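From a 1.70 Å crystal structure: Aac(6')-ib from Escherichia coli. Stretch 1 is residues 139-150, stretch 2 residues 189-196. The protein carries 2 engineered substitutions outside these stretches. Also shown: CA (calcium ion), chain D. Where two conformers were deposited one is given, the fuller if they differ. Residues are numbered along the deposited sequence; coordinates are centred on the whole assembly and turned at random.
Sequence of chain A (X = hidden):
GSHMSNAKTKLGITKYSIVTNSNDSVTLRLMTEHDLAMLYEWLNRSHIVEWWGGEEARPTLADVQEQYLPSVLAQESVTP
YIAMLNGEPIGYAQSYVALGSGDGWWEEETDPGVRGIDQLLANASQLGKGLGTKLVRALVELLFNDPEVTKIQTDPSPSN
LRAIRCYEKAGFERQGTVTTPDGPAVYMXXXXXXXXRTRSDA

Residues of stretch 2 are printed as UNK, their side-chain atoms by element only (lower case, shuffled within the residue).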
# COMPACT_ATOMS: atom_id res chain seq x y z
N LEU A 139 -0.65 -6.65 -6.00
CA LEU A 139 -0.70 -5.22 -6.25
C LEU A 139 0.38 -4.78 -7.25
O LEU A 139 0.12 -3.99 -8.14
CB LEU A 139 -0.58 -4.45 -4.93
CG LEU A 139 -0.90 -2.96 -5.03
CD1 LEU A 139 -2.16 -2.62 -5.87
CD2 LEU A 139 -1.04 -2.34 -3.65
N VAL A 140 1.59 -5.34 -7.10
CA VAL A 140 2.68 -5.04 -8.01
C VAL A 140 2.32 -5.49 -9.43
O VAL A 140 2.51 -4.75 -10.39
CB VAL A 140 4.00 -5.71 -7.54
CG1 VAL A 140 5.07 -5.73 -8.64
CG2 VAL A 140 4.55 -4.98 -6.30
N GLU A 141 1.80 -6.70 -9.55
CA GLU A 141 1.37 -7.21 -10.88
C GLU A 141 0.29 -6.31 -11.50
O GLU A 141 0.39 -5.92 -12.69
CB GLU A 141 0.91 -8.66 -10.78
CG GLU A 141 0.57 -9.26 -12.15
CD GLU A 141 0.37 -10.75 -12.11
OE1 GLU A 141 1.20 -11.45 -11.49
OE2 GLU A 141 -0.63 -11.21 -12.67
N LEU A 142 -0.72 -5.94 -10.70
CA LEU A 142 -1.79 -5.06 -11.17
C LEU A 142 -1.20 -3.76 -11.73
O LEU A 142 -1.51 -3.35 -12.87
CB LEU A 142 -2.74 -4.78 -10.00
CG LEU A 142 -4.01 -3.95 -10.24
CD1 LEU A 142 -4.99 -4.22 -9.09
CD2 LEU A 142 -3.68 -2.48 -10.31
N LEU A 143 -0.34 -3.12 -10.94
CA LEU A 143 0.24 -1.86 -11.34
C LEU A 143 1.07 -1.96 -12.63
O LEU A 143 0.96 -1.09 -13.49
CB LEU A 143 1.04 -1.24 -10.18
CG LEU A 143 0.16 -0.78 -9.01
CD1 LEU A 143 1.04 -0.43 -7.77
CD2 LEU A 143 -0.71 0.42 -9.38
N PHE A 144 1.90 -3.00 -12.77
CA PHE A 144 2.68 -3.14 -13.99
C PHE A 144 1.81 -3.51 -15.21
O PHE A 144 2.24 -3.40 -16.35
CB PHE A 144 3.84 -4.12 -13.80
CG PHE A 144 4.99 -3.54 -13.00
CD1 PHE A 144 5.50 -2.27 -13.30
CD2 PHE A 144 5.60 -4.29 -11.99
CE1 PHE A 144 6.60 -1.73 -12.58
CE2 PHE A 144 6.69 -3.77 -11.25
CZ PHE A 144 7.18 -2.51 -11.54
N ASN A 145 0.57 -3.92 -14.97
CA ASN A 145 -0.35 -4.13 -16.10
C ASN A 145 -0.91 -2.82 -16.64
O ASN A 145 -1.65 -2.79 -17.65
CB ASN A 145 -1.47 -5.10 -15.70
CG ASN A 145 -1.03 -6.55 -15.82
OD1 ASN A 145 -0.13 -6.86 -16.62
ND2 ASN A 145 -1.67 -7.46 -15.05
N ASP A 146 -0.55 -1.72 -15.99
CA ASP A 146 -0.67 -0.42 -16.62
C ASP A 146 0.65 -0.10 -17.30
O ASP A 146 1.66 0.14 -16.61
CB ASP A 146 -1.01 0.65 -15.56
CG ASP A 146 -1.12 2.05 -16.16
OD1 ASP A 146 -0.84 2.24 -17.36
OD2 ASP A 146 -1.48 2.98 -15.42
N PRO A 147 0.69 -0.11 -18.66
CA PRO A 147 2.00 0.08 -19.34
C PRO A 147 2.69 1.42 -19.08
O PRO A 147 3.91 1.54 -19.32
CB PRO A 147 1.67 -0.10 -20.84
CG PRO A 147 0.21 0.16 -20.91
CD PRO A 147 -0.41 -0.29 -19.64
N GLU A 148 1.95 2.39 -18.54
CA GLU A 148 2.53 3.69 -18.22
C GLU A 148 3.40 3.66 -16.94
O GLU A 148 4.17 4.58 -16.69
CB GLU A 148 1.42 4.70 -18.04
CG GLU A 148 0.70 5.02 -19.33
CD GLU A 148 -0.29 6.13 -19.12
OE1 GLU A 148 -0.02 7.03 -18.30
OE2 GLU A 148 -1.35 6.10 -19.74
N VAL A 149 3.21 2.61 -16.15
CA VAL A 149 3.88 2.53 -14.84
C VAL A 149 5.32 2.04 -15.03
O VAL A 149 5.57 1.04 -15.70
CB VAL A 149 3.09 1.59 -13.91
CG1 VAL A 149 3.93 1.30 -12.64
CG2 VAL A 149 1.73 2.20 -13.57
N THR A 150 6.27 2.74 -14.40
CA THR A 150 7.71 2.48 -14.64
C THR A 150 8.41 1.81 -13.46
O THR A 150 9.38 1.06 -13.62
CB THR A 150 8.43 3.80 -14.90
OG1 THR A 150 8.12 4.74 -13.85
CG2 THR A 150 8.00 4.38 -16.27
N UNK A 189 12.08 0.18 -3.67
CA UNK A 189 11.57 0.22 -5.05
C UNK A 189 11.65 -1.14 -5.74
O UNK A 189 12.46 -2.01 -5.38
c UNK A 189 13.72 0.91 -6.28
c UNK A 189 12.28 1.31 -5.93
c UNK A 189 12.22 2.70 -5.30
N UNK A 190 10.81 -1.29 -6.76
CA UNK A 190 10.84 -2.42 -7.67
C UNK A 190 10.59 -1.85 -9.08
O UNK A 190 9.53 -1.29 -9.33
n UNK A 190 8.82 -6.84 -8.41
c UNK A 190 8.87 -5.77 -7.63
c UNK A 190 9.74 -3.42 -7.31
c UNK A 190 9.82 -4.69 -8.10
o UNK A 190 8.21 -5.68 -6.56
N UNK A 191 11.57 -1.96 -9.98
CA UNK A 191 11.43 -1.40 -11.33
C UNK A 191 10.71 -2.38 -12.25
O UNK A 191 10.68 -3.58 -11.99
c UNK A 191 12.81 -1.11 -11.98
c UNK A 191 13.63 -0.11 -11.09
o UNK A 191 13.52 -2.34 -12.15
N UNK A 192 10.18 -1.88 -13.36
CA UNK A 192 9.54 -2.75 -14.33
C UNK A 192 10.55 -3.75 -14.85
O UNK A 192 10.21 -4.90 -15.00
n UNK A 192 4.20 -1.17 -16.65
c UNK A 192 8.93 -1.96 -15.48
c UNK A 192 5.22 -1.93 -17.08
n UNK A 192 6.43 -1.38 -17.21
c UNK A 192 7.63 -2.09 -17.64
n UNK A 192 5.03 -3.22 -17.34
c UNK A 192 8.28 -2.88 -16.51
N UNK A 193 11.79 -3.31 -15.10
CA UNK A 193 12.83 -4.23 -15.62
C UNK A 193 13.08 -5.40 -14.66
O UNK A 193 13.19 -6.56 -15.09
n UNK A 193 16.82 -3.72 -18.35
o UNK A 193 17.14 -3.03 -16.21
c UNK A 193 15.18 -4.38 -16.66
c UNK A 193 14.14 -3.49 -15.92
c UNK A 193 16.47 -3.64 -17.05
N UNK A 194 13.13 -5.09 -13.36
CA UNK A 194 13.28 -6.14 -12.34
C UNK A 194 12.13 -7.13 -12.36
O UNK A 194 12.35 -8.35 -12.28
c UNK A 194 13.45 -5.52 -10.93
N UNK A 195 10.91 -6.61 -12.46
CA UNK A 195 9.70 -7.42 -12.50
C UNK A 195 9.73 -8.37 -13.71
O UNK A 195 9.42 -9.56 -13.59
c UNK A 195 8.46 -6.50 -12.55
c UNK A 195 5.28 -8.07 -13.91
c UNK A 195 6.60 -7.77 -11.46
c UNK A 195 6.50 -7.40 -13.84
c UNK A 195 4.71 -8.60 -12.75
c UNK A 195 5.37 -8.45 -11.51
c UNK A 195 7.17 -7.23 -12.61
N UNK A 196 10.11 -7.83 -14.87
CA UNK A 196 10.25 -8.62 -16.11
C UNK A 196 11.27 -9.75 -15.93
O UNK A 196 10.97 -10.91 -16.21
o UNK A 196 11.39 -5.62 -18.90
c UNK A 196 10.69 -7.72 -17.27
c UNK A 196 9.61 -6.74 -17.75
c UNK A 196 10.16 -5.67 -18.66
o UNK A 196 9.37 -4.84 -19.14
CA CA D . -3.13 4.80 -20.24
O HOH W 1 -3.06 3.98 -17.96
O HOH W 2 -3.86 6.60 -21.66
O HOH W 3 -2.32 4.85 -22.59

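Position 189 lies in a strand and carries three side-chain carbons, one bearing the other two. It makes no contact with stretch 1. This beta-branched apolar group is Val189, a type at home in extended backbone.

Position 190 continues the strand with three carbons in a row, the third bearing one oxygen and one nitrogen. Its CB points toward stretch 1, and its polar end packs against Val140. Its backbone O lies 3.4 Å from Phe144 CZ, at the edge of that ring. The residue is Gln190, whose extended chain, with chi1 and chi2 both t, carries the amide to Val140.

At position 191 a single carbon carries one oxygen and one carbon, and the CA-to-CB bond points away from stretch 1. This is Thr191. It stands at the N-cap of the following helix: OG1 of Thr191 accepts from the backbone N of position 194 at 3.0 Å, satisfying an amide in the first turn, which has no helical carbonyl before it to bond.

Position 192 has three carbons, a nitrogen, and a carbon bearing two more nitrogens. Its backbone N donates to Thr150 O (3.1 Å), and its side-chain nitrogens meet the carbonyl of Phe144 at the helix end and that of Val149 at the end of the type I turn. This is the guanidinium of Arg192. Chi1 and chi2 are t, and the long chain brings several donors within reach: Arg192 NH1 and NH2 both donate to Phe144 O at 3.0 Å, while NE and NH2 reach Val149 O at 3.0 and 2.8 Å.

Position 193 again shows three carbons ending in one oxygen and one nitrogen: Gln193, whose CA-to-CB bond points away from stretch 1; the residue is exposed, which suits a polar amide.

Position 194 has a lone carbon, CB, and makes no contact with stretch 1. It is therefore Ala194, small and helix-compatible.

Position 195 has one carbon followed by a ring of six carbons, without a hydroxyl. The ring packs on Phe144 and Val140. This is Phe195, whose CA-to-CB bond points toward stretch 1. Its CG is 3.4 Å from Phe144 CD2, which lies over one face of its ring, and its CD1 is 3.8 Å from Val140 CG1. The two aromatic planes meet obliquely, at 41°.

Position 196 has three carbons, the last bearing two oxygens: Glu196, an exposed carboxylate beyond reach of stretch 1.

The contact combines apolar packing with hydrogen bonding. Val140, Phe144 and Phe195 form an apolar patch, while Arg192 ties the helix end to the Asp146–Val149 type I turn through backbone carbonyls. Phe144 serves both: its ring packs against Phe195, CD1 lies over one face of the guanidinium, and its carbonyl accepts from Arg192.

Stretch 2 (189-196) VQTRQAFE
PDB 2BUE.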